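Local coordinates for protein arginyl-trna synthetase (Thermus thermophilus, PDB 1IQ0) that probably attaches L-arginine to its cognate tRNA at the expense of ATP, as a monomeric class I aminoacyl-tRNA synthetase, at residues M436-F444 / L463-Q474. Sequence-based numbering, arbitrary orientation.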
loop_
_atom_site.group_PDB
_atom_site.type_symbol
_atom_site.label_atom_id
_atom_site.label_comp_id
_atom_site.label_asym_id
_atom_site.label_seq_id
_atom_site.Cartn_x
_atom_site.Cartn_y
_atom_site.Cartn_z
ATOM N N MET A 436 2.872 13.876 14.423
ATOM C CA MET A 436 1.736 13.442 13.625
ATOM C C MET A 436 1.665 14.161 12.294
ATOM O O MET A 436 1.395 13.542 11.263
ATOM C CB MET A 436 0.431 13.657 14.392
ATOM C CG MET A 436 0.286 12.753 15.595
ATOM S SD MET A 436 -1.380 12.748 16.276
ATOM C CE MET A 436 -1.148 11.638 17.676
ATOM N N VAL A 437 1.903 15.469 12.316
ATOM C CA VAL A 437 1.861 16.263 11.095
ATOM C C VAL A 437 2.986 15.882 10.131
ATOM O O VAL A 437 2.759 15.751 8.927
ATOM C CB VAL A 437 1.939 17.770 11.419
ATOM C CG1 VAL A 437 1.970 18.585 10.143
ATOM C CG2 VAL A 437 0.740 18.167 12.269
ATOM N N ALA A 438 4.195 15.701 10.659
ATOM C CA ALA A 438 5.337 15.325 9.829
ATOM C C ALA A 438 5.105 13.940 9.220
ATOM O O ALA A 438 5.358 13.727 8.035
ATOM C CB ALA A 438 6.617 15.325 10.660
ATOM N N LEU A 439 4.618 13.011 10.041
ATOM C CA LEU A 439 4.339 11.647 9.593
ATOM C C LEU A 439 3.247 11.645 8.528
ATOM O O LEU A 439 3.324 10.904 7.541
ATOM C CB LEU A 439 3.893 10.775 10.777
ATOM C CG LEU A 439 3.525 9.323 10.449
ATOM C CD1 LEU A 439 4.739 8.603 9.872
ATOM C CD2 LEU A 439 3.035 8.619 11.702
ATOM N N GLY A 440 2.230 12.478 8.741
ATOM C CA GLY A 440 1.126 12.575 7.801
ATOM C C GLY A 440 1.566 13.155 6.472
ATOM O O GLY A 440 1.112 12.727 5.407
ATOM N N ALA A 441 2.453 14.144 6.528
ATOM C CA ALA A 441 2.957 14.773 5.318
ATOM C C ALA A 441 3.733 13.743 4.498
ATOM O O ALA A 441 3.547 13.622 3.288
ATOM C CB ALA A 441 3.861 15.935 5.682
ATOM N N ILE A 442 4.597 13.001 5.176
ATOM C CA ILE A 442 5.419 11.982 4.534
ATOM C C ILE A 442 4.615 10.788 4.003
ATOM O O ILE A 442 4.707 10.453 2.816
ATOM C CB ILE A 442 6.524 11.503 5.515
ATOM C CG1 ILE A 442 7.478 12.670 5.788
ATOM C CG2 ILE A 442 7.277 10.298 4.930
ATOM C CD1 ILE A 442 8.495 12.407 6.876
ATOM N N ARG A 443 3.819 10.157 4.862
ATOM C CA ARG A 443 3.016 9.010 4.431
ATOM C C ARG A 443 2.043 9.354 3.313
ATOM O O ARG A 443 1.836 8.553 2.394
ATOM C CB ARG A 443 2.241 8.408 5.607
ATOM C CG ARG A 443 3.113 7.698 6.621
ATOM C CD ARG A 443 3.925 6.574 5.988
ATOM N NE ARG A 443 3.300 5.256 6.096
ATOM C CZ ARG A 443 2.322 4.812 5.320
ATOM N NH1 ARG A 443 1.821 5.583 4.347
ATOM N NH2 ARG A 443 1.851 3.588 5.506
ATOM N N PHE A 444 1.449 10.543 3.365
ATOM C CA PHE A 444 0.501 10.929 2.319
ATOM C C PHE A 444 1.209 11.225 1.005
ATOM O O PHE A 444 0.743 10.836 -0.062
ATOM C CB PHE A 444 -0.323 12.159 2.728
ATOM C CG PHE A 444 -1.539 12.366 1.868
ATOM C CD1 PHE A 444 -2.708 11.659 2.117
ATOM C CD2 PHE A 444 -1.493 13.210 0.762
ATOM C CE1 PHE A 444 -3.817 11.784 1.278
ATOM C CE2 PHE A 444 -2.590 13.343 -0.084
ATOM C CZ PHE A 444 -3.754 12.627 0.174
ATOM N N LEU A 463 4.206 19.708 3.613
ATOM C CA LEU A 463 3.725 20.062 4.940
ATOM C C LEU A 463 2.541 21.029 4.976
ATOM O O LEU A 463 1.814 21.070 5.965
ATOM C CB LEU A 463 4.862 20.664 5.755
ATOM C CG LEU A 463 5.909 19.723 6.335
ATOM C CD1 LEU A 463 7.098 20.544 6.782
ATOM C CD2 LEU A 463 5.315 18.933 7.497
ATOM N N SER A 464 2.349 21.793 3.904
ATOM C CA SER A 464 1.286 22.800 3.837
ATOM C C SER A 464 -0.142 22.358 4.154
ATOM O O SER A 464 -0.667 21.420 3.554
ATOM C CB SER A 464 1.285 23.473 2.465
ATOM O OG SER A 464 0.257 24.445 2.396
ATOM N N PHE A 465 -0.774 23.071 5.083
ATOM C CA PHE A 465 -2.150 22.776 5.474
ATOM C C PHE A 465 -3.129 23.213 4.395
ATOM O O PHE A 465 -4.321 22.923 4.479
ATOM C CB PHE A 465 -2.496 23.481 6.789
ATOM C CG PHE A 465 -1.876 22.848 7.999
ATOM C CD1 PHE A 465 -0.497 22.713 8.103
ATOM C CD2 PHE A 465 -2.671 22.383 9.038
ATOM C CE1 PHE A 465 0.080 22.122 9.224
ATOM C CE2 PHE A 465 -2.105 21.791 10.162
ATOM C CZ PHE A 465 -0.728 21.660 10.255
ATOM N N GLU A 466 -2.624 23.899 3.374
ATOM C CA GLU A 466 -3.472 24.381 2.290
ATOM C C GLU A 466 -3.427 23.597 0.974
ATOM O O GLU A 466 -4.350 23.708 0.169
ATOM C CB GLU A 466 -3.165 25.856 1.999
ATOM C CG GLU A 466 -3.696 26.836 3.045
ATOM C CD GLU A 466 -2.979 26.739 4.385
ATOM O OE1 GLU A 466 -1.743 26.920 4.416
ATOM O OE2 GLU A 466 -3.655 26.493 5.409
ATOM N N GLY A 467 -2.374 22.813 0.743
ATOM C CA GLY A 467 -2.290 22.061 -0.505
ATOM C C GLY A 467 -2.888 20.661 -0.439
ATOM O O GLY A 467 -3.551 20.321 0.544
ATOM N N ASP A 468 -2.674 19.861 -1.490
ATOM C CA ASP A 468 -3.165 18.479 -1.543
ATOM C C ASP A 468 -2.129 17.645 -0.798
ATOM O O ASP A 468 -1.293 16.953 -1.402
ATOM C CB ASP A 468 -3.282 17.997 -2.989
ATOM C CG ASP A 468 -4.216 18.855 -3.817
ATOM O OD1 ASP A 468 -5.354 19.118 -3.369
ATOM O OD2 ASP A 468 -3.813 19.267 -4.922
ATOM N N THR A 469 -2.213 17.707 0.525
ATOM C CA THR A 469 -1.264 17.048 1.400
ATOM C C THR A 469 -1.939 16.288 2.539
ATOM O O THR A 469 -3.151 16.398 2.743
ATOM C CB THR A 469 -0.385 18.107 2.041
ATOM O OG1 THR A 469 -1.206 18.909 2.894
ATOM C CG2 THR A 469 0.232 19.019 0.978
ATOM N N GLY A 470 -1.137 15.539 3.295
ATOM C CA GLY A 470 -1.661 14.814 4.440
ATOM C C GLY A 470 -2.150 15.788 5.501
ATOM O O GLY A 470 -3.231 15.608 6.063
ATOM N N PRO A 471 -1.366 16.829 5.820
ATOM C CA PRO A 471 -1.799 17.800 6.835
ATOM C C PRO A 471 -3.140 18.456 6.467
ATOM O O PRO A 471 -3.941 18.765 7.344
ATOM C CB PRO A 471 -0.642 18.792 6.869
ATOM C CG PRO A 471 0.550 17.895 6.610
ATOM C CD PRO A 471 0.047 17.044 5.454
ATOM N N TYR A 472 -3.374 18.659 5.170
ATOM C CA TYR A 472 -4.631 19.240 4.687
ATOM C C TYR A 472 -5.790 18.357 5.143
ATOM O O TYR A 472 -6.751 18.843 5.740
ATOM C CB TYR A 472 -4.632 19.322 3.156
ATOM C CG TYR A 472 -5.929 19.816 2.533
ATOM C CD1 TYR A 472 -6.299 21.166 2.598
ATOM C CD2 TYR A 472 -6.773 18.938 1.857
ATOM C CE1 TYR A 472 -7.472 21.618 2.002
ATOM C CE2 TYR A 472 -7.943 19.375 1.260
ATOM C CZ TYR A 472 -8.291 20.713 1.332
ATOM O OH TYR A 472 -9.453 21.137 0.721
ATOM N N VAL A 473 -5.693 17.059 4.867
ATOM C CA VAL A 473 -6.742 16.125 5.262
ATOM C C VAL A 473 -6.831 16.039 6.786
ATOM O O VAL A 473 -7.930 15.967 7.351
ATOM C CB VAL A 473 -6.491 14.710 4.687
ATOM C CG1 VAL A 473 -7.646 13.780 5.058
ATOM C CG2 VAL A 473 -6.321 14.786 3.169
ATOM N N GLN A 474 -5.681 16.052 7.459
ATOM C CA GLN A 474 -5.683 15.986 8.918
ATOM C C GLN A 474 -6.409 17.201 9.503
ATOM O O GLN A 474 -7.178 17.076 10.456
ATOM C CB GLN A 474 -4.251 15.933 9.463
ATOM C CG GLN A 474 -3.479 14.638 9.172
ATOM C CD GLN A 474 -2.066 14.674 9.743
ATOM O OE1 GLN A 474 -1.315 15.621 9.506
ATOM N NE2 GLN A 474 -1.699 13.643 10.497
HETATM O O HOH W 1 1.692 15.470 2.287
#
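Gly470 lets residues 436-444 of helix 430-448 and the first turn of helix 470-487 meet backbone to backbone, its CA lying 3.6 Å from Gly440 O; a CB on it would run into Gly440 O and Phe444 CB. Gly440 instead accommodates the Gln474 amide. The short axes cross at 122°. Pro471 lies against Ala441 and Val437, whose CG1, anti to the backbone N (chi1 177°), touches Pro471 CG at 3.9 Å and also meets Phe465 CZ. Leu463 CD2 closes on Ala441 CB at 3.8 Å. Phe444 packs its CB on Gly470 CA and carries Thr469 O over one ring face.

Among the polar links, Gln474 NE2 donates to Met436 O (3.2 Å, 166°) from above the carbonyl plane, on the face opposite Gly440 N, and also to Pro587 O; OE1 is buried without a partner in the model. A leucine here would probably leave Pro587 O without this donor and take the side-chain tie from Met436 O. One water bridges Ala441 O and Gly470 N. Thr469 OG1 accepts from Tyr472 N at 3.2 Å and donates to Ser464 O, tying the loop to the new helix.

The arrangement is a helix crossing with a glycine at the point of contact and a threonine N-cap starting the second helix, joining the class I catalytic region to the DALR anticodon-binding region.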